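Local coordinates for natterin-like protein (Lethenteron camtschaticum, PDB 6IUL) that probably recognises glycans through a jacalin-like lectin domain and kills target cells by forming pores with an aerolysin-type module, at residues A[200-204]-A[205-209]; A[236-239]-A[240-244]. One frame throughout, in Å; residues are numbered along the deposited sequence.

Contact 1: A[200-204]-A[205-209]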
loop_
_atom_site.group_PDB
_atom_site.type_symbol
_atom_site.label_atom_id
_atom_site.label_comp_id
_atom_site.label_asym_id
_atom_site.label_seq_id
_atom_site.Cartn_x
_atom_site.Cartn_y
_atom_site.Cartn_z
ATOM N N TRP A 200 -2.721 -11.552 4.059
ATOM C CA TRP A 200 -2.484 -12.994 4.083
ATOM C C TRP A 200 -1.019 -13.255 4.383
ATOM O O TRP A 200 -0.149 -12.796 3.646
ATOM C CB TRP A 200 -2.850 -13.608 2.767
ATOM C CG TRP A 200 -4.308 -13.603 2.413
ATOM C CD1 TRP A 200 -5.231 -14.575 2.721
ATOM C CD2 TRP A 200 -5.005 -12.626 1.631
ATOM N NE1 TRP A 200 -6.431 -14.269 2.157
ATOM C CE2 TRP A 200 -6.330 -13.065 1.508
ATOM C CE3 TRP A 200 -4.633 -11.416 1.035
ATOM C CZ2 TRP A 200 -7.300 -12.341 0.816
ATOM C CZ3 TRP A 200 -5.576 -10.689 0.357
ATOM C CH2 TRP A 200 -6.907 -11.163 0.226
ATOM N N SER A 201 -0.747 -13.990 5.456
ATOM C CA SER A 201 0.613 -14.231 5.905
ATOM C C SER A 201 1.365 -15.075 4.847
ATOM O O SER A 201 0.784 -15.890 4.157
ATOM C CB SER A 201 0.633 -14.913 7.273
ATOM O OG SER A 201 0.092 -16.256 7.151
ATOM N N THR A 202 2.666 -14.868 4.752
ATOM C CA THR A 202 3.511 -15.691 3.895
ATOM C C THR A 202 4.756 -16.118 4.651
ATOM O O THR A 202 5.113 -15.503 5.629
ATOM C CB THR A 202 3.950 -14.912 2.630
ATOM O OG1 THR A 202 4.790 -13.842 3.004
ATOM C CG2 THR A 202 2.764 -14.308 1.886
ATOM N N THR A 203 5.394 -17.185 4.191
ATOM C CA THR A 203 6.678 -17.640 4.763
ATOM C C THR A 203 7.687 -17.944 3.660
ATOM O O THR A 203 7.386 -17.851 2.475
ATOM C CB THR A 203 6.479 -18.926 5.595
ATOM O OG1 THR A 203 5.855 -19.939 4.775
ATOM C CG2 THR A 203 5.597 -18.663 6.809
ATOM N N ASN A 204 8.880 -18.344 4.069
ATOM C CA ASN A 204 9.923 -18.848 3.163
ATOM C C ASN A 204 10.331 -17.789 2.152
ATOM O O ASN A 204 10.800 -18.110 1.060
ATOM C CB ASN A 204 9.428 -20.111 2.470
ATOM C CG ASN A 204 9.071 -21.211 3.461
ATOM O OD1 ASN A 204 9.501 -21.182 4.591
ATOM N ND2 ASN A 204 8.286 -22.190 3.015
ATOM N N LYS A 205 10.117 -16.530 2.511
ATOM C CA LYS A 205 10.439 -15.378 1.656
ATOM C C LYS A 205 9.764 -15.332 0.310
ATOM O O LYS A 205 10.222 -14.620 -0.605
ATOM C CB LYS A 205 11.970 -15.257 1.471
ATOM C CG LYS A 205 12.701 -15.009 2.767
ATOM C CD LYS A 205 14.153 -14.763 2.537
ATOM C CE LYS A 205 14.757 -14.045 3.704
ATOM N NZ LYS A 205 16.183 -13.831 3.374
ATOM N N ILE A 206 8.675 -16.068 0.143
ATOM C CA ILE A 206 7.994 -16.001 -1.140
ATOM C C ILE A 206 7.510 -14.610 -1.541
ATOM O O ILE A 206 7.458 -14.311 -2.757
ATOM C CB ILE A 206 6.851 -16.998 -1.274
ATOM C CG1 ILE A 206 5.750 -16.744 -0.246
ATOM C CG2 ILE A 206 7.392 -18.416 -1.209
ATOM C CD1 ILE A 206 4.495 -17.463 -0.649
ATOM N N GLU A 207 7.167 -13.773 -0.562
ATOM C CA GLU A 207 6.704 -12.404 -0.844
ATOM C C GLU A 207 7.818 -11.516 -1.410
ATOM O O GLU A 207 7.581 -10.615 -2.215
ATOM C CB GLU A 207 6.053 -11.718 0.380
ATOM C CG GLU A 207 7.043 -11.252 1.481
ATOM C CD GLU A 207 7.751 -12.403 2.291
ATOM O OE1 GLU A 207 7.340 -13.630 2.265
ATOM O OE2 GLU A 207 8.741 -12.062 2.992
ATOM N N SER A 208 9.049 -11.742 -0.975
ATOM C CA SER A 208 10.198 -10.981 -1.512
ATOM C C SER A 208 10.785 -11.617 -2.801
ATOM O O SER A 208 11.304 -10.909 -3.648
ATOM C CB SER A 208 11.266 -10.815 -0.436
ATOM O OG SER A 208 11.622 -12.057 0.106
ATOM N N THR A 209 10.666 -12.936 -2.954
ATOM C CA THR A 209 11.317 -13.646 -4.088
ATOM C C THR A 209 10.453 -13.532 -5.336
ATOM O O THR A 209 10.966 -13.322 -6.441
ATOM C CB THR A 209 11.535 -15.128 -3.741
ATOM O OG1 THR A 209 12.433 -15.199 -2.643
ATOM C CG2 THR A 209 12.079 -15.939 -4.891
HETATM O O HOH W 1 11.464 -17.959 -1.426
#

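Contact 2: A[236-239]-A[240-244]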
loop_
_atom_site.group_PDB
_atom_site.type_symbol
_atom_site.label_atom_id
_atom_site.label_comp_id
_atom_site.label_asym_id
_atom_site.label_seq_id
_atom_site.Cartn_x
_atom_site.Cartn_y
_atom_site.Cartn_z
ATOM N N SER A 236 -11.633 -10.938 -6.533
ATOM C CA SER A 236 -10.783 -10.125 -7.430
ATOM C C SER A 236 -9.282 -10.395 -7.184
ATOM O O SER A 236 -8.923 -11.345 -6.492
ATOM C CB SER A 236 -11.102 -8.631 -7.282
ATOM O OG SER A 236 -10.751 -8.194 -5.993
ATOM N N THR A 237 -8.439 -9.536 -7.748
ATOM C CA THR A 237 -6.992 -9.577 -7.603
ATOM C C THR A 237 -6.480 -8.650 -6.513
ATOM O O THR A 237 -6.831 -7.495 -6.483
ATOM C CB THR A 237 -6.360 -9.193 -8.937
ATOM O OG1 THR A 237 -6.616 -10.260 -9.846
ATOM C CG2 THR A 237 -4.872 -9.044 -8.831
ATOM N N HIS A 238 -5.648 -9.164 -5.613
ATOM C CA HIS A 238 -5.189 -8.365 -4.457
ATOM C C HIS A 238 -3.691 -8.548 -4.251
ATOM O O HIS A 238 -3.131 -9.579 -4.592
ATOM C CB HIS A 238 -5.903 -8.802 -3.162
ATOM C CG HIS A 238 -7.394 -8.770 -3.257
ATOM N ND1 HIS A 238 -8.118 -7.598 -3.151
ATOM C CD2 HIS A 238 -8.297 -9.756 -3.462
ATOM C CE1 HIS A 238 -9.404 -7.871 -3.284
ATOM N NE2 HIS A 238 -9.541 -9.172 -3.465
ATOM N N ALA A 239 -3.034 -7.552 -3.671
ATOM C CA ALA A 239 -1.705 -7.774 -3.162
ATOM C C ALA A 239 -1.873 -8.525 -1.852
ATOM O O ALA A 239 -2.944 -8.523 -1.236
ATOM C CB ALA A 239 -0.965 -6.459 -2.961
ATOM N N VAL A 240 -0.794 -9.146 -1.412
ATOM C CA VAL A 240 -0.801 -9.934 -0.203
ATOM C C VAL A 240 -1.177 -9.091 1.017
ATOM O O VAL A 240 -1.759 -9.589 1.978
ATOM C CB VAL A 240 0.576 -10.614 -0.063
ATOM C CG1 VAL A 240 0.975 -10.816 1.350
ATOM C CG2 VAL A 240 0.561 -11.955 -0.770
ATOM N N GLU A 241 -0.785 -7.827 0.992
ATOM C CA GLU A 241 -1.101 -6.889 2.030
ATOM C C GLU A 241 -1.680 -5.645 1.393
ATOM O O GLU A 241 -1.088 -5.070 0.471
ATOM C CB GLU A 241 0.102 -6.563 2.883
ATOM C CG GLU A 241 -0.345 -6.175 4.296
ATOM C CD GLU A 241 0.583 -6.625 5.395
ATOM O OE1 GLU A 241 1.455 -7.483 5.141
ATOM O OE2 GLU A 241 0.404 -6.115 6.525
ATOM N N GLU A 242 -2.860 -5.242 1.870
ATOM C CA GLU A 242 -3.656 -4.281 1.130
ATOM C C GLU A 242 -4.497 -3.466 2.052
ATOM O O GLU A 242 -4.936 -3.946 3.091
ATOM C CB GLU A 242 -4.571 -5.006 0.135
ATOM C CG GLU A 242 -4.836 -4.173 -1.084
ATOM C CD GLU A 242 -5.262 -5.002 -2.273
ATOM O OE1 GLU A 242 -6.426 -5.456 -2.263
ATOM O OE2 GLU A 242 -4.449 -5.150 -3.218
ATOM N N SER A 243 -4.742 -2.214 1.688
ATOM C CA SER A 243 -5.689 -1.405 2.441
ATOM C C SER A 243 -6.542 -0.622 1.463
ATOM O O SER A 243 -6.108 -0.333 0.351
ATOM C CB SER A 243 -4.965 -0.498 3.412
ATOM O OG SER A 243 -4.697 0.707 2.765
ATOM N N GLU A 244 -7.801 -0.370 1.832
ATOM C CA GLU A 244 -8.715 0.370 0.983
ATOM C C GLU A 244 -9.304 1.529 1.813
ATOM O O GLU A 244 -9.904 1.300 2.866
ATOM C CB GLU A 244 -9.812 -0.555 0.465
ATOM C CG GLU A 244 -10.835 0.112 -0.458
ATOM C CD GLU A 244 -12.182 -0.654 -0.599
ATOM O OE1 GLU A 244 -12.453 -1.633 0.130
ATOM O OE2 GLU A 244 -13.014 -0.247 -1.439
#

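Contact 1: A[200-204]-A[205-209]
T202 and I206, with E207 beside them, meet in a local contact round a tight turn, where the chain leaves strand 184-200 and enters the one-turn helix 206-209, near the middle of this elongated molecule. The turn runs from T203 to I206 and is of type I'; N204 and K205, at its two inner positions, both have positive phi (61° and 59°). Its closing bond runs from I206 N to T203 O at 3.2 Å and is nearly straight. A second link spans the turn from side chain to side chain. T202 OG1 gives its proton to E207 OE1 at 2.7 Å, reaching that oxygen from well above the carboxylate plane rather than within it. The glutamate turns back toward the threonine through a bend about its CB-CG bond (chi2 -69°). Next to this bond the contact turns apolar where I206 CG1 lies 3.9 Å from T202 CB, and L212 of the following strand touches T202, I206 and E207 alike. K205 sits at the N-cap, and its carbonyl O takes the backbone N-H of T209 at 2.9 Å. A water donates to N204 O at 2.6 Å and also bonds T209 OG1, bridging the turn to the end of the helix; N204 O is held as well by T50 OG1, from the sequence of the jacalin-like domain. This is a type I' turn whose third residue, K205, doubles as the N-cap of a one-turn helix, on the link between two strands of the aerolysin-type module.

Contact 2: A[236-239]-A[240-244]
With chi1 at -55°, CG of H238 lies beside its own backbone N and anti to the carbonyl carbon, while E242 runs out extended beyond CG (chi2 158°); these settings, with the bend in the backbone between them, let imidazole and carboxylate meet. The motif is a His-carboxylate hydrogen bond, set where strand 228-238 gives way to strand 241-256 in the aerolysin-type module. H238 ND1 donates to E242 OE1 at 2.9 Å, on the syn side of the carboxylate and close to the imidazole plane. The side chains cross at about a right angle, with ring and carboxylate planes 58° apart. The other carboxylate oxygen grips the main chain: A239 N donates to E242 OE2 at 2.8 Å, from above the carboxylate plane. Held through both oxygens, the carboxylate has its rotation fixed, and the negative charge would probably favour a protonated imidazole. On its far side H238 NE2 makes a weak hydrogen bond to A216 O, so the ring is tied to the neighbouring strand 212-223 too. Backbone bonds from H238 to V214 and from E242 to S198 show the chain passing from one strand partner to another. At the bend itself, A239 CB stands 3.7 Å from E242 OE2.

Contact 1 and contact 2 follow one another along the chain, their centres about 15 Å apart, and they meet at the end of strand 184-200. There W200 N and V240 O, 3.0 Å apart, form a probable backbone hydrogen bond that joins the entry to the 200-209 turn with the bend of 236-244. The indole of W200 packs against the bend, its CZ3 lying 4.0 Å from H238 CB, and T202 CG2 rests 4.0 Å from V240 CG1. Strand 212-223 touches both contacts: L212 meets T202 and V240, while V214 meets W200 and V240. Contact 1 and contact 2 therefore touch directly and share strand 212-223 as a neighbour, within the aerolysin-type module.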